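Local coordinates for hypothetical protein Atu2144 (Agrobacterium tumefaciens, PDB 2ODF) that is of unknown function but belongs to the N-formylglutamate amidohydrolase family and so probably hydrolyses an amide bond, as zinc-dependent relatives do, at residues A[169-180]-A[215-226]. Sequence-based numbering, arbitrary orientation.
Sequences IGILHDNDSRLA and LPDGLLNVMIEI
The fork of L215 pushes into a hollow in the loop 174-176: CD1 lies 3.4 Å from OD1 of N175 and also touches OD1 of D174, whose OD2 is hydrogen-bonded to T207 and salt-bridged to R211, while CD2 rests on CB of D176. Beyond CB, the D176 carboxylate is gripped side-on by R178, NH2 to OD2 at 2.9 Å, a salt bridge, and NE to OD1, and OD1 also takes the backbone N of R178 from the other face, an Asx turn at the start of helix 178-186. A bend at chi3 (-66°) turns the guanidinium over L220 toward G218, where NH2 donates to O of G218 at 2.8 Å, well above that carbonyl plane. CD2 of L220 lies over one face of the guanidinium, 3.5 Å above its centre. Deeper in, the two methyls of V222 split between the strand and the helix: CG2 meets CG2 of I171 at 3.7 Å and O of L172, and CG1 lies against CD2 of L179. Strands 169-172 and 220-227 are antiparallel neighbours in the mixed seven-stranded sheet of this alpha/beta fold, and four backbone bonds join G170 to E225 and L172 to M223. On the face bearing I169, I171, I224 and I226, covered by helices 178-186 and 234-256, CD1 of I169 packs 4.0 Å from CG1 of I226, the two side chains side by side. On the other face L172 wedges between M223 and E225, its CD2 3.6 Å from CE of the extended methionine and near CG of the glutamate. Where the strands part, water 1 bridges O of D176, N of A180 and O of N221, and water 3 spans N of L179 and N of N221.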
# COMPACT_ATOMS: atom_id res chain seq x y z
N ILE A 169 -30.87 -2.11 -10.47
CA ILE A 169 -29.63 -2.77 -10.80
C ILE A 169 -28.82 -1.80 -11.65
O ILE A 169 -29.26 -1.38 -12.72
CB ILE A 169 -29.86 -4.06 -11.62
CG1 ILE A 169 -30.76 -5.04 -10.89
CG2 ILE A 169 -28.50 -4.75 -11.99
CD1 ILE A 169 -30.10 -5.81 -9.75
N GLY A 170 -27.60 -1.48 -11.19
CA GLY A 170 -26.62 -0.81 -12.02
C GLY A 170 -25.62 -1.78 -12.62
O GLY A 170 -25.12 -2.69 -11.94
N ILE A 171 -25.34 -1.58 -13.91
CA ILE A 171 -24.36 -2.34 -14.67
C ILE A 171 -23.19 -1.37 -14.88
O ILE A 171 -23.24 -0.47 -15.71
CB ILE A 171 -24.94 -2.89 -16.01
CG1 ILE A 171 -26.18 -3.75 -15.75
CG2 ILE A 171 -23.84 -3.65 -16.82
CD1 ILE A 171 -25.92 -5.03 -14.93
N LEU A 172 -22.13 -1.56 -14.11
CA LEU A 172 -21.02 -0.61 -14.09
C LEU A 172 -19.81 -1.14 -14.86
O LEU A 172 -19.52 -2.35 -14.87
CB LEU A 172 -20.64 -0.25 -12.67
CG LEU A 172 -21.48 0.85 -12.01
CD1 LEU A 172 -22.95 0.53 -12.02
CD2 LEU A 172 -21.00 1.03 -10.60
N HIS A 173 -19.09 -0.24 -15.51
CA HIS A 173 -17.94 -0.64 -16.29
C HIS A 173 -17.02 0.54 -16.46
O HIS A 173 -17.44 1.68 -16.28
CB HIS A 173 -18.38 -1.21 -17.64
CG HIS A 173 -19.06 -0.21 -18.52
ND1 HIS A 173 -18.36 0.65 -19.34
CD2 HIS A 173 -20.37 0.06 -18.72
CE1 HIS A 173 -19.21 1.42 -19.99
NE2 HIS A 173 -20.44 1.07 -19.64
N ASP A 174 -15.77 0.25 -16.79
CA ASP A 174 -14.76 1.26 -17.10
C ASP A 174 -14.55 1.25 -18.64
O ASP A 174 -15.53 1.12 -19.40
CB ASP A 174 -13.48 0.95 -16.30
CG ASP A 174 -12.56 2.17 -16.16
OD1 ASP A 174 -11.85 2.51 -17.13
OD2 ASP A 174 -12.58 2.79 -15.08
N ASN A 175 -13.31 1.33 -19.10
CA ASN A 175 -13.03 1.49 -20.53
C ASN A 175 -13.29 0.25 -21.39
O ASN A 175 -13.14 0.29 -22.63
CB ASN A 175 -11.61 2.06 -20.76
CG ASN A 175 -10.45 1.10 -20.35
OD1 ASN A 175 -10.58 -0.14 -20.38
ND2 ASN A 175 -9.29 1.70 -20.01
N ASP A 176 -13.66 -0.86 -20.74
CA ASP A 176 -14.11 -2.04 -21.41
C ASP A 176 -15.59 -2.27 -21.13
O ASP A 176 -15.97 -2.68 -20.02
CB ASP A 176 -13.28 -3.23 -20.94
CG ASP A 176 -13.76 -4.56 -21.51
OD1 ASP A 176 -14.63 -4.61 -22.41
OD2 ASP A 176 -13.23 -5.56 -21.03
N SER A 177 -16.41 -2.04 -22.15
CA SER A 177 -17.87 -2.15 -21.99
C SER A 177 -18.50 -3.45 -22.49
O SER A 177 -19.72 -3.54 -22.56
CB SER A 177 -18.56 -0.98 -22.72
OG SER A 177 -18.36 -1.12 -24.13
N ARG A 178 -17.68 -4.44 -22.86
CA ARG A 178 -18.18 -5.57 -23.63
C ARG A 178 -19.25 -6.36 -22.84
O ARG A 178 -20.35 -6.57 -23.33
CB ARG A 178 -17.05 -6.52 -24.06
CG ARG A 178 -16.05 -5.95 -25.07
CD ARG A 178 -14.85 -6.89 -25.26
NE ARG A 178 -14.04 -6.98 -24.04
CZ ARG A 178 -13.15 -7.92 -23.78
NH1 ARG A 178 -12.92 -8.90 -24.63
NH2 ARG A 178 -12.49 -7.90 -22.62
N LEU A 179 -18.90 -6.82 -21.66
CA LEU A 179 -19.88 -7.55 -20.84
C LEU A 179 -21.05 -6.67 -20.45
O LEU A 179 -22.20 -7.10 -20.51
CB LEU A 179 -19.24 -8.18 -19.60
CG LEU A 179 -20.14 -9.05 -18.71
CD1 LEU A 179 -20.98 -10.07 -19.48
CD2 LEU A 179 -19.28 -9.75 -17.62
N ALA A 180 -20.77 -5.44 -20.06
CA ALA A 180 -21.81 -4.52 -19.65
C ALA A 180 -22.83 -4.33 -20.77
O ALA A 180 -24.04 -4.37 -20.53
CB ALA A 180 -21.20 -3.14 -19.24
N LEU A 215 -8.83 -4.79 -16.53
CA LEU A 215 -8.39 -4.01 -17.70
C LEU A 215 -6.94 -4.34 -18.14
O LEU A 215 -6.67 -4.49 -19.33
CB LEU A 215 -8.55 -2.52 -17.43
CG LEU A 215 -9.95 -1.98 -17.04
CD1 LEU A 215 -9.93 -0.45 -17.01
CD2 LEU A 215 -11.06 -2.55 -17.94
N PRO A 216 -6.01 -4.49 -17.17
CA PRO A 216 -4.62 -4.73 -17.59
C PRO A 216 -4.41 -6.04 -18.31
O PRO A 216 -3.42 -6.18 -19.00
CB PRO A 216 -3.82 -4.67 -16.26
CG PRO A 216 -4.75 -4.11 -15.24
CD PRO A 216 -6.14 -4.43 -15.71
N ASP A 217 -5.34 -7.00 -18.17
CA ASP A 217 -5.23 -8.28 -18.82
C ASP A 217 -6.32 -8.51 -19.89
O ASP A 217 -6.44 -9.61 -20.38
CB ASP A 217 -5.27 -9.41 -17.76
CG ASP A 217 -3.89 -9.68 -17.13
OD1 ASP A 217 -2.84 -9.58 -17.82
OD2 ASP A 217 -3.84 -10.04 -15.95
N GLY A 218 -7.11 -7.49 -20.21
CA GLY A 218 -8.11 -7.60 -21.28
C GLY A 218 -9.30 -8.49 -20.98
O GLY A 218 -9.98 -9.00 -21.89
N LEU A 219 -9.55 -8.69 -19.69
CA LEU A 219 -10.54 -9.64 -19.24
C LEU A 219 -11.94 -9.03 -19.27
O LEU A 219 -12.12 -7.84 -18.93
CB LEU A 219 -10.22 -10.07 -17.79
CG LEU A 219 -8.85 -10.64 -17.47
CD1 LEU A 219 -8.71 -10.96 -15.96
CD2 LEU A 219 -8.54 -11.87 -18.30
N LEU A 220 -12.92 -9.83 -19.66
CA LEU A 220 -14.30 -9.42 -19.55
C LEU A 220 -14.57 -9.10 -18.09
O LEU A 220 -14.05 -9.75 -17.17
CB LEU A 220 -15.25 -10.52 -20.04
CG LEU A 220 -15.27 -10.89 -21.53
CD1 LEU A 220 -16.09 -12.17 -21.81
CD2 LEU A 220 -15.81 -9.73 -22.36
N ASN A 221 -15.40 -8.10 -17.86
CA ASN A 221 -15.63 -7.66 -16.51
C ASN A 221 -16.86 -6.81 -16.36
O ASN A 221 -17.30 -6.18 -17.29
CB ASN A 221 -14.41 -6.88 -16.00
CG ASN A 221 -14.15 -5.63 -16.79
OD1 ASN A 221 -13.58 -5.67 -17.91
ND2 ASN A 221 -14.54 -4.51 -16.23
N VAL A 222 -17.39 -6.78 -15.16
CA VAL A 222 -18.49 -5.89 -14.86
C VAL A 222 -18.56 -5.71 -13.35
O VAL A 222 -18.15 -6.55 -12.57
CB VAL A 222 -19.85 -6.46 -15.41
CG1 VAL A 222 -20.30 -7.71 -14.56
CG2 VAL A 222 -20.92 -5.40 -15.42
N MET A 223 -19.13 -4.59 -12.95
CA MET A 223 -19.43 -4.33 -11.56
C MET A 223 -20.93 -4.22 -11.47
O MET A 223 -21.54 -3.48 -12.23
CB MET A 223 -18.72 -3.04 -11.16
CG MET A 223 -19.09 -2.41 -9.82
SD MET A 223 -18.04 -1.00 -9.34
CE MET A 223 -18.99 -0.49 -7.99
N ILE A 224 -21.52 -4.99 -10.56
CA ILE A 224 -22.95 -5.05 -10.40
C ILE A 224 -23.34 -4.36 -9.09
O ILE A 224 -22.86 -4.72 -8.01
CB ILE A 224 -23.47 -6.55 -10.40
CG1 ILE A 224 -23.18 -7.22 -11.72
CG2 ILE A 224 -24.96 -6.62 -10.16
CD1 ILE A 224 -23.38 -8.66 -11.71
N GLU A 225 -24.23 -3.39 -9.20
CA GLU A 225 -24.82 -2.68 -8.08
C GLU A 225 -26.28 -3.10 -7.93
O GLU A 225 -27.03 -3.09 -8.90
CB GLU A 225 -24.76 -1.18 -8.37
CG GLU A 225 -23.45 -0.53 -8.05
CD GLU A 225 -23.25 -0.24 -6.60
OE1 GLU A 225 -23.93 -0.83 -5.75
OE2 GLU A 225 -22.37 0.57 -6.30
N ILE A 226 -26.68 -3.46 -6.71
CA ILE A 226 -28.04 -3.87 -6.40
C ILE A 226 -28.57 -2.97 -5.30
O ILE A 226 -27.96 -2.84 -4.24
CB ILE A 226 -28.05 -5.31 -5.90
CG1 ILE A 226 -27.34 -6.23 -6.89
CG2 ILE A 226 -29.48 -5.79 -5.60
CD1 ILE A 226 -26.92 -7.54 -6.26
O HOH W 1 -17.94 -4.42 -19.31
O HOH W 2 -10.77 -10.64 -23.84
O HOH W 3 -16.11 -6.52 -20.41